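Local coordinates for protein kinase containing Z-DNA binding domains (Danio rerio, PDB 4LB6) that binds left-handed Z-DNA through the Zalpha domain captured here and probably acts as a kinase of the translation initiation factor eIF2alpha, at residues His23-Val28 with Val66-Glu71. Residues are numbered along the deposited sequence; the frame is centred on the assembly and turned at random.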
loop_
_atom_site.group_PDB
_atom_site.type_symbol
_atom_site.label_atom_id
_atom_site.label_comp_id
_atom_site.label_asym_id
_atom_site.label_seq_id
_atom_site.Cartn_x
_atom_site.Cartn_y
_atom_site.Cartn_z
ATOM N N HIS A 23 -3.309 0.332 -24.523
ATOM C CA HIS A 23 -4.089 -0.273 -23.451
ATOM C C HIS A 23 -5.392 0.405 -23.116
ATOM O O HIS A 23 -6.182 -0.175 -22.384
ATOM C CB HIS A 23 -3.299 -0.357 -22.159
ATOM C CG HIS A 23 -2.321 -1.474 -22.118
ATOM N ND1 HIS A 23 -1.066 -1.384 -22.667
ATOM C CD2 HIS A 23 -2.402 -2.696 -21.546
ATOM C CE1 HIS A 23 -0.411 -2.511 -22.450
ATOM N NE2 HIS A 23 -1.200 -3.324 -21.775
ATOM N N GLY A 24 -5.618 1.611 -23.616
ATOM C CA GLY A 24 -6.737 2.409 -23.164
ATOM C C GLY A 24 -6.628 2.760 -21.680
ATOM O O GLY A 24 -5.523 2.839 -21.113
ATOM N N ARG A 25 -7.795 2.955 -21.063
ATOM C CA ARG A 25 -7.919 3.409 -19.678
ATOM C C ARG A 25 -6.974 2.639 -18.777
ATOM O O ARG A 25 -7.035 1.415 -18.732
ATOM C CB ARG A 25 -9.379 3.239 -19.200
ATOM C CG ARG A 25 -10.320 4.367 -19.642
ATOM C CD ARG A 25 -11.801 4.032 -19.543
ATOM N NE ARG A 25 -12.308 4.098 -18.174
ATOM C CZ ARG A 25 -12.411 5.220 -17.458
ATOM N NH1 ARG A 25 -12.032 6.399 -17.965
ATOM N NH2 ARG A 25 -12.885 5.161 -16.218
ATOM N N SER A 26 -6.104 3.366 -18.055
ATOM C CA SER A 26 -5.110 2.754 -17.187
ATOM C C SER A 26 -4.840 3.611 -15.959
ATOM O O SER A 26 -5.009 4.854 -15.995
ATOM C CB SER A 26 -3.806 2.604 -17.955
ATOM O OG SER A 26 -4.019 1.904 -19.147
ATOM N N THR A 27 -4.424 2.962 -14.871
ATOM C CA THR A 27 -3.963 3.682 -13.684
ATOM C C THR A 27 -2.445 3.868 -13.771
ATOM O O THR A 27 -1.758 3.232 -14.598
ATOM C CB THR A 27 -4.270 2.897 -12.396
ATOM O OG1 THR A 27 -3.532 1.668 -12.446
ATOM C CG2 THR A 27 -5.803 2.597 -12.310
ATOM N N VAL A 28 -1.918 4.768 -12.952
ATOM C CA VAL A 28 -0.466 4.964 -12.933
ATOM C C VAL A 28 0.251 3.646 -12.573
ATOM O O VAL A 28 1.376 3.385 -13.012
ATOM C CB VAL A 28 -0.036 6.117 -11.979
ATOM C CG1 VAL A 28 -0.441 5.848 -10.463
ATOM C CG2 VAL A 28 1.495 6.466 -12.172
ATOM N N VAL A 66 -8.018 7.298 -13.410
ATOM C CA VAL A 66 -7.823 6.475 -14.583
ATOM C C VAL A 66 -7.544 7.369 -15.751
ATOM O O VAL A 66 -8.277 8.328 -16.019
ATOM C CB VAL A 66 -9.075 5.592 -14.842
ATOM C CG1 VAL A 66 -9.010 5.004 -16.199
ATOM C CG2 VAL A 66 -9.171 4.470 -13.758
ATOM N N TRP A 67 -6.491 7.034 -16.492
ATOM C CA TRP A 67 -5.964 7.922 -17.507
ATOM C C TRP A 67 -6.268 7.370 -18.895
ATOM O O TRP A 67 -6.304 6.169 -19.058
ATOM C CB TRP A 67 -4.452 8.052 -17.320
ATOM C CG TRP A 67 -4.121 8.716 -16.009
ATOM C CD1 TRP A 67 -3.898 8.114 -14.815
ATOM C CD2 TRP A 67 -4.004 10.113 -15.788
ATOM N NE1 TRP A 67 -3.614 9.080 -13.825
ATOM C CE2 TRP A 67 -3.714 10.315 -14.407
ATOM C CE3 TRP A 67 -4.138 11.225 -16.622
ATOM C CZ2 TRP A 67 -3.519 11.595 -13.857
ATOM C CZ3 TRP A 67 -3.964 12.476 -16.079
ATOM C CH2 TRP A 67 -3.662 12.650 -14.714
ATOM N N ASN A 68 -6.468 8.250 -19.866
ATOM C CA ASN A 68 -6.532 7.818 -21.258
ATOM C C ASN A 68 -6.097 8.938 -22.193
ATOM O O ASN A 68 -5.950 10.084 -21.793
ATOM C CB ASN A 68 -7.953 7.360 -21.589
ATOM C CG ASN A 68 -7.992 6.383 -22.756
ATOM O OD1 ASN A 68 -6.967 6.118 -23.389
ATOM N ND2 ASN A 68 -9.179 5.867 -23.060
ATOM N N LEU A 69 -5.881 8.610 -23.461
ATOM C CA LEU A 69 -5.601 9.622 -24.457
ATOM C C LEU A 69 -6.829 10.479 -24.756
ATOM O O LEU A 69 -7.940 9.993 -24.832
ATOM C CB LEU A 69 -5.142 8.944 -25.778
ATOM C CG LEU A 69 -3.815 8.188 -25.681
ATOM C CD1 LEU A 69 -3.411 7.656 -27.024
ATOM C CD2 LEU A 69 -2.700 9.094 -25.142
ATOM N N VAL A 70 -6.609 11.764 -24.927
ATOM C CA VAL A 70 -7.628 12.647 -25.450
ATOM C C VAL A 70 -7.991 12.156 -26.874
ATOM O O VAL A 70 -7.104 11.779 -27.633
ATOM C CB VAL A 70 -7.070 14.093 -25.462
ATOM C CG1 VAL A 70 -7.942 15.017 -26.268
ATOM C CG2 VAL A 70 -6.871 14.605 -24.014
ATOM N N GLU A 71 -9.281 12.080 -27.201
ATOM C CA GLU A 71 -9.740 11.871 -28.593
ATOM C C GLU A 71 -9.140 10.713 -29.409
ATOM O O GLU A 71 -8.455 9.832 -28.875
ATOM C CB GLU A 71 -9.584 13.165 -29.378
ATOM C CG GLU A 71 -10.705 14.099 -29.099
ATOM C CD GLU A 71 -12.035 13.481 -29.489
ATOM O OE1 GLU A 71 -12.299 13.343 -30.713
ATOM O OE2 GLU A 71 -12.807 13.119 -28.572
#
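Ser26 and Trp67 form a single antiparallel bridge, a hydrogen-bonded pair: Ser26 N donates to Trp67 O at 3.0 Å, and Trp67 N to Ser26 O at 2.7 Å, the straighter bond (167° at the hydrogen). Each carbonyl also receives a CA-H...O contact, Trp67 O from Arg25 CA at 3.3 Å and Ser26 O from Val66 CA. Ser26 O further lies in the plane of the Trp67 indole, at its edge and close to CD1. Among the side chains, Arg25 and Val66 cross at about a right angle. The Arg25 chain bends at chi3, and Val66 CG1 sits over the centre of the guanidinium face, 3.6 Å above its plane, within 4 Å of Arg25 CB, CG, NE, CZ and both terminal nitrogens. In the winged helix-turn-helix fold of Zalpha domains, this bridge joins the loop between helices 10-23 and 28-35 to strand 66-69, which also pairs with strand 55-58 in the wing hairpin. Tyr47 meets the Trp67 ring edge-to-face from helix 39-51. Asn68, its CG anti to the backbone N (chi1 -156°), lays its amide against the turn, with OD1 3.7 Å from Gly24 CA and ND2 near Arg25 CG. Leu69 N donates to Asn68 OD1 at 2.7 Å from above the carbonyl plane. An alanine here would probably leave a gap beside Gly24 and Arg25 and take this acceptor from Leu69 N. Gly24 turns with positive phi (63°), and Gly24 O accepts a 2.6 Å hydrogen bond from Ser26 OG that closes within the loop itself. Thr27 CG2 brushes Val66 CG2, while Thr27 OG1 caps helix 28-35.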